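Local coordinates for protein extracellular invertase (Aspergillus kawachii, PDB 5XH8) that probably hydrolyses beta-fructofuranosides such as sucrose and has high transfructosylation activity, consistent with making fructooligosaccharides such as 1-kestose, at residues Y490-F493 with S494-S497. Residues are numbered along the deposited sequence; the frame is centred on the assembly and turned at random.
Sequences YYQF and SNES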
ATOM      1  N   TYR A 490     -46.693   5.759 -19.478  1.00 35.55           N
ATOM      2  CA  TYR A 490     -47.156   5.763 -20.870  1.00 36.92           C
ATOM      3  C   TYR A 490     -46.047   5.753 -21.907  1.00 36.63           C
ATOM      4  O   TYR A 490     -44.931   6.161 -21.620  1.00 35.63           O
ATOM      5  CB  TYR A 490     -48.079   6.958 -21.085  1.00 36.39           C
ATOM      6  CG  TYR A 490     -47.447   8.323 -20.882  1.00 35.34           C
ATOM      7  CD1 TYR A 490     -47.463   8.947 -19.634  1.00 34.63           C
ATOM      8  CD2 TYR A 490     -46.893   9.013 -21.945  1.00 34.89           C
ATOM      9  CE1 TYR A 490     -46.933  10.211 -19.456  1.00 33.78           C
ATOM     10  CE2 TYR A 490     -46.346  10.276 -21.771  1.00 35.12           C
ATOM     11  CZ  TYR A 490     -46.371  10.865 -20.531  1.00 34.64           C
ATOM     12  OH  TYR A 490     -45.827  12.107 -20.376  1.00 36.56           O
ATOM     13  N   TYR A 491     -46.361   5.239 -23.099  1.00 36.28           N
ATOM     14  CA  TYR A 491     -45.488   5.374 -24.263  1.00 36.44           C
ATOM     15  C   TYR A 491     -45.831   6.647 -25.025  1.00 38.29           C
ATOM     16  O   TYR A 491     -46.991   7.022 -25.147  1.00 43.01           O
ATOM     17  CB  TYR A 491     -45.585   4.168 -25.190  1.00 38.14           C
ATOM     18  CG  TYR A 491     -44.500   4.176 -26.242  1.00 40.69           C
ATOM     19  CD1 TYR A 491     -43.199   3.764 -25.928  1.00 42.61           C
ATOM     20  CD2 TYR A 491     -44.752   4.630 -27.542  1.00 41.18           C
ATOM     21  CE1 TYR A 491     -42.183   3.790 -26.876  1.00 43.37           C
ATOM     22  CE2 TYR A 491     -43.743   4.658 -28.503  1.00 43.24           C
ATOM     23  CZ  TYR A 491     -42.458   4.234 -28.171  1.00 43.55           C
ATOM     24  OH  TYR A 491     -41.444   4.271 -29.112  1.00 39.89           O
ATOM     25  N   GLN A 492     -44.800   7.286 -25.548  1.00 40.23           N
ATOM     26  CA  GLN A 492     -44.869   8.556 -26.224  1.00 41.59           C
ATOM     27  C   GLN A 492     -44.044   8.424 -27.513  1.00 43.22           C
ATOM     28  O   GLN A 492     -42.829   8.157 -27.450  1.00 39.96           O
ATOM     29  CB  GLN A 492     -44.266   9.586 -25.281  1.00 46.78           C
ATOM     30  CG  GLN A 492     -44.196  11.004 -25.768  1.00 49.02           C
ATOM     31  CD  GLN A 492     -43.742  11.937 -24.668  1.00 50.42           C
ATOM     32  OE1 GLN A 492     -42.551  12.150 -24.467  1.00 55.45           O
ATOM     33  NE2 GLN A 492     -44.693  12.505 -23.952  1.00 54.78           N
ATOM     34  N   PHE A 493     -44.686   8.574 -28.680  1.00 41.75           N
ATOM     35  CA  PHE A 493     -43.957   8.484 -29.964  1.00 40.68           C
ATOM     36  C   PHE A 493     -43.096   9.681 -30.296  1.00 38.28           C
ATOM     37  O   PHE A 493     -42.112   9.505 -30.988  1.00 42.68           O
ATOM     38  CB  PHE A 493     -44.889   8.189 -31.150  1.00 41.23           C
ATOM     39  CG  PHE A 493     -45.241   6.743 -31.287  1.00 39.14           C
ATOM     40  CD1 PHE A 493     -46.342   6.230 -30.628  1.00 39.98           C
ATOM     41  CD2 PHE A 493     -44.461   5.896 -32.051  1.00 38.33           C
ATOM     42  CE1 PHE A 493     -46.672   4.900 -30.742  1.00 38.60           C
ATOM     43  CE2 PHE A 493     -44.785   4.556 -32.171  1.00 41.27           C
ATOM     44  CZ  PHE A 493     -45.896   4.059 -31.512  1.00 40.08           C
ATOM     45  N   SER A 494     -43.432  10.873 -29.808  1.00 41.33           N
ATOM     46  CA  SER A 494     -42.675  12.098 -30.142  1.00 43.39           C
ATOM     47  C   SER A 494     -41.170  12.008 -29.892  1.00 45.47           C
ATOM     48  O   SER A 494     -40.377  12.536 -30.678  1.00 45.45           O
ATOM     49  CB  SER A 494     -43.214  13.283 -29.360  1.00 44.65           C
ATOM     50  OG  SER A 494     -43.104  13.042 -27.971  1.00 51.80           O
ATOM     51  N   ASN A 495     -40.787  11.361 -28.785  1.00 43.45           N
ATOM     52  CA  ASN A 495     -39.369  11.074 -28.480  1.00 41.92           C
ATOM     53  C   ASN A 495     -39.108   9.586 -28.228  1.00 42.69           C
ATOM     54  O   ASN A 495     -38.079   9.211 -27.644  1.00 42.60           O
ATOM     55  CB  ASN A 495     -38.899  11.910 -27.292  1.00 43.30           C
ATOM     56  CG  ASN A 495     -39.778  11.736 -26.051  1.00 44.91           C
ATOM     57  OD1 ASN A 495     -40.719  10.946 -26.021  1.00 44.81           O
ATOM     58  ND2 ASN A 495     -39.465  12.492 -25.022  1.00 48.53           N
ATOM     59  N   GLU A 496     -40.028   8.742 -28.696  1.00 39.30           N
ATOM     60  CA  GLU A 496     -39.905   7.314 -28.575  1.00 38.85           C
ATOM     61  C   GLU A 496     -39.514   6.901 -27.140  1.00 39.37           C
ATOM     62  O   GLU A 496     -38.511   6.215 -26.952  1.00 40.52           O
ATOM     63  CB  GLU A 496     -38.855   6.814 -29.563  1.00 39.16           C
ATOM     64  CG  GLU A 496     -39.123   7.142 -31.020  1.00 38.45           C
ATOM     65  CD  GLU A 496     -38.126   6.445 -31.910  1.00 37.86           C
ATOM     66  OE1 GLU A 496     -37.025   6.987 -32.063  1.00 38.92           O
ATOM     67  OE2 GLU A 496     -38.413   5.332 -32.419  1.00 40.06           O
ATOM     68  N   SER A 497     -40.311   7.328 -26.156  1.00 37.83           N
ATOM     69  CA  SER A 497     -39.996   7.118 -24.730  1.00 37.27           C
ATOM     70  C   SER A 497     -41.145   6.523 -23.946  1.00 38.00           C
ATOM     71  O   SER A 497     -42.319   6.796 -24.232  1.00 36.99           O
ATOM     72  CB  SER A 497     -39.641   8.441 -24.068  1.00 35.63           C
ATOM     73  OG  SER A 497     -38.436   8.973 -24.586  1.00 36.23           O
TER
HETATM   74  O   HOH W   1     -40.679   4.235 -31.830  1.00 37.78           O
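A beta-hairpin turn with a G1 beta bulge joins strands 487-492 and 497-501, and it is closed where Gln492 and Ser497 form an antiparallel hydrogen-bonded pair. Gln492 N donates to Ser497 O and Ser497 N to Gln492 O, both at 2.9 Å. Within the turn, Glu496 N bonds Phe493 O at 3.2 Å from above the carbonyl plane, the i to i+3 bond of a type I beta turn over 493-496. Glu496 has a left-handed backbone (phi 48°); it and Ser497 lie opposite the single residue Gln492, the G1 pattern. On one side of the turn Tyr491 runs alongside Glu496; its OH lies 3.5 Å from Glu496 CA, and ring and carboxylate planes stand 82° apart. A water donates to both Tyr491 OH and Glu496 OE2 (2.6 Å to the latter), linking the two ends, while Tyr491 OH is also hydrogen-bonded to Leu524 O and Arg525 forms a salt bridge with Glu496 OE1. Tyr491 CE2 sits 3.5 Å above the centre of the Phe493 ring, whose edge-to-face partner is Phe464. The extended Gln492 side chain packs its CG against Ser494 OG at 3.2 Å, a van der Waals contact. The hairpin belongs to an antiparallel sheet of the GH32 C-terminal beta-sandwich.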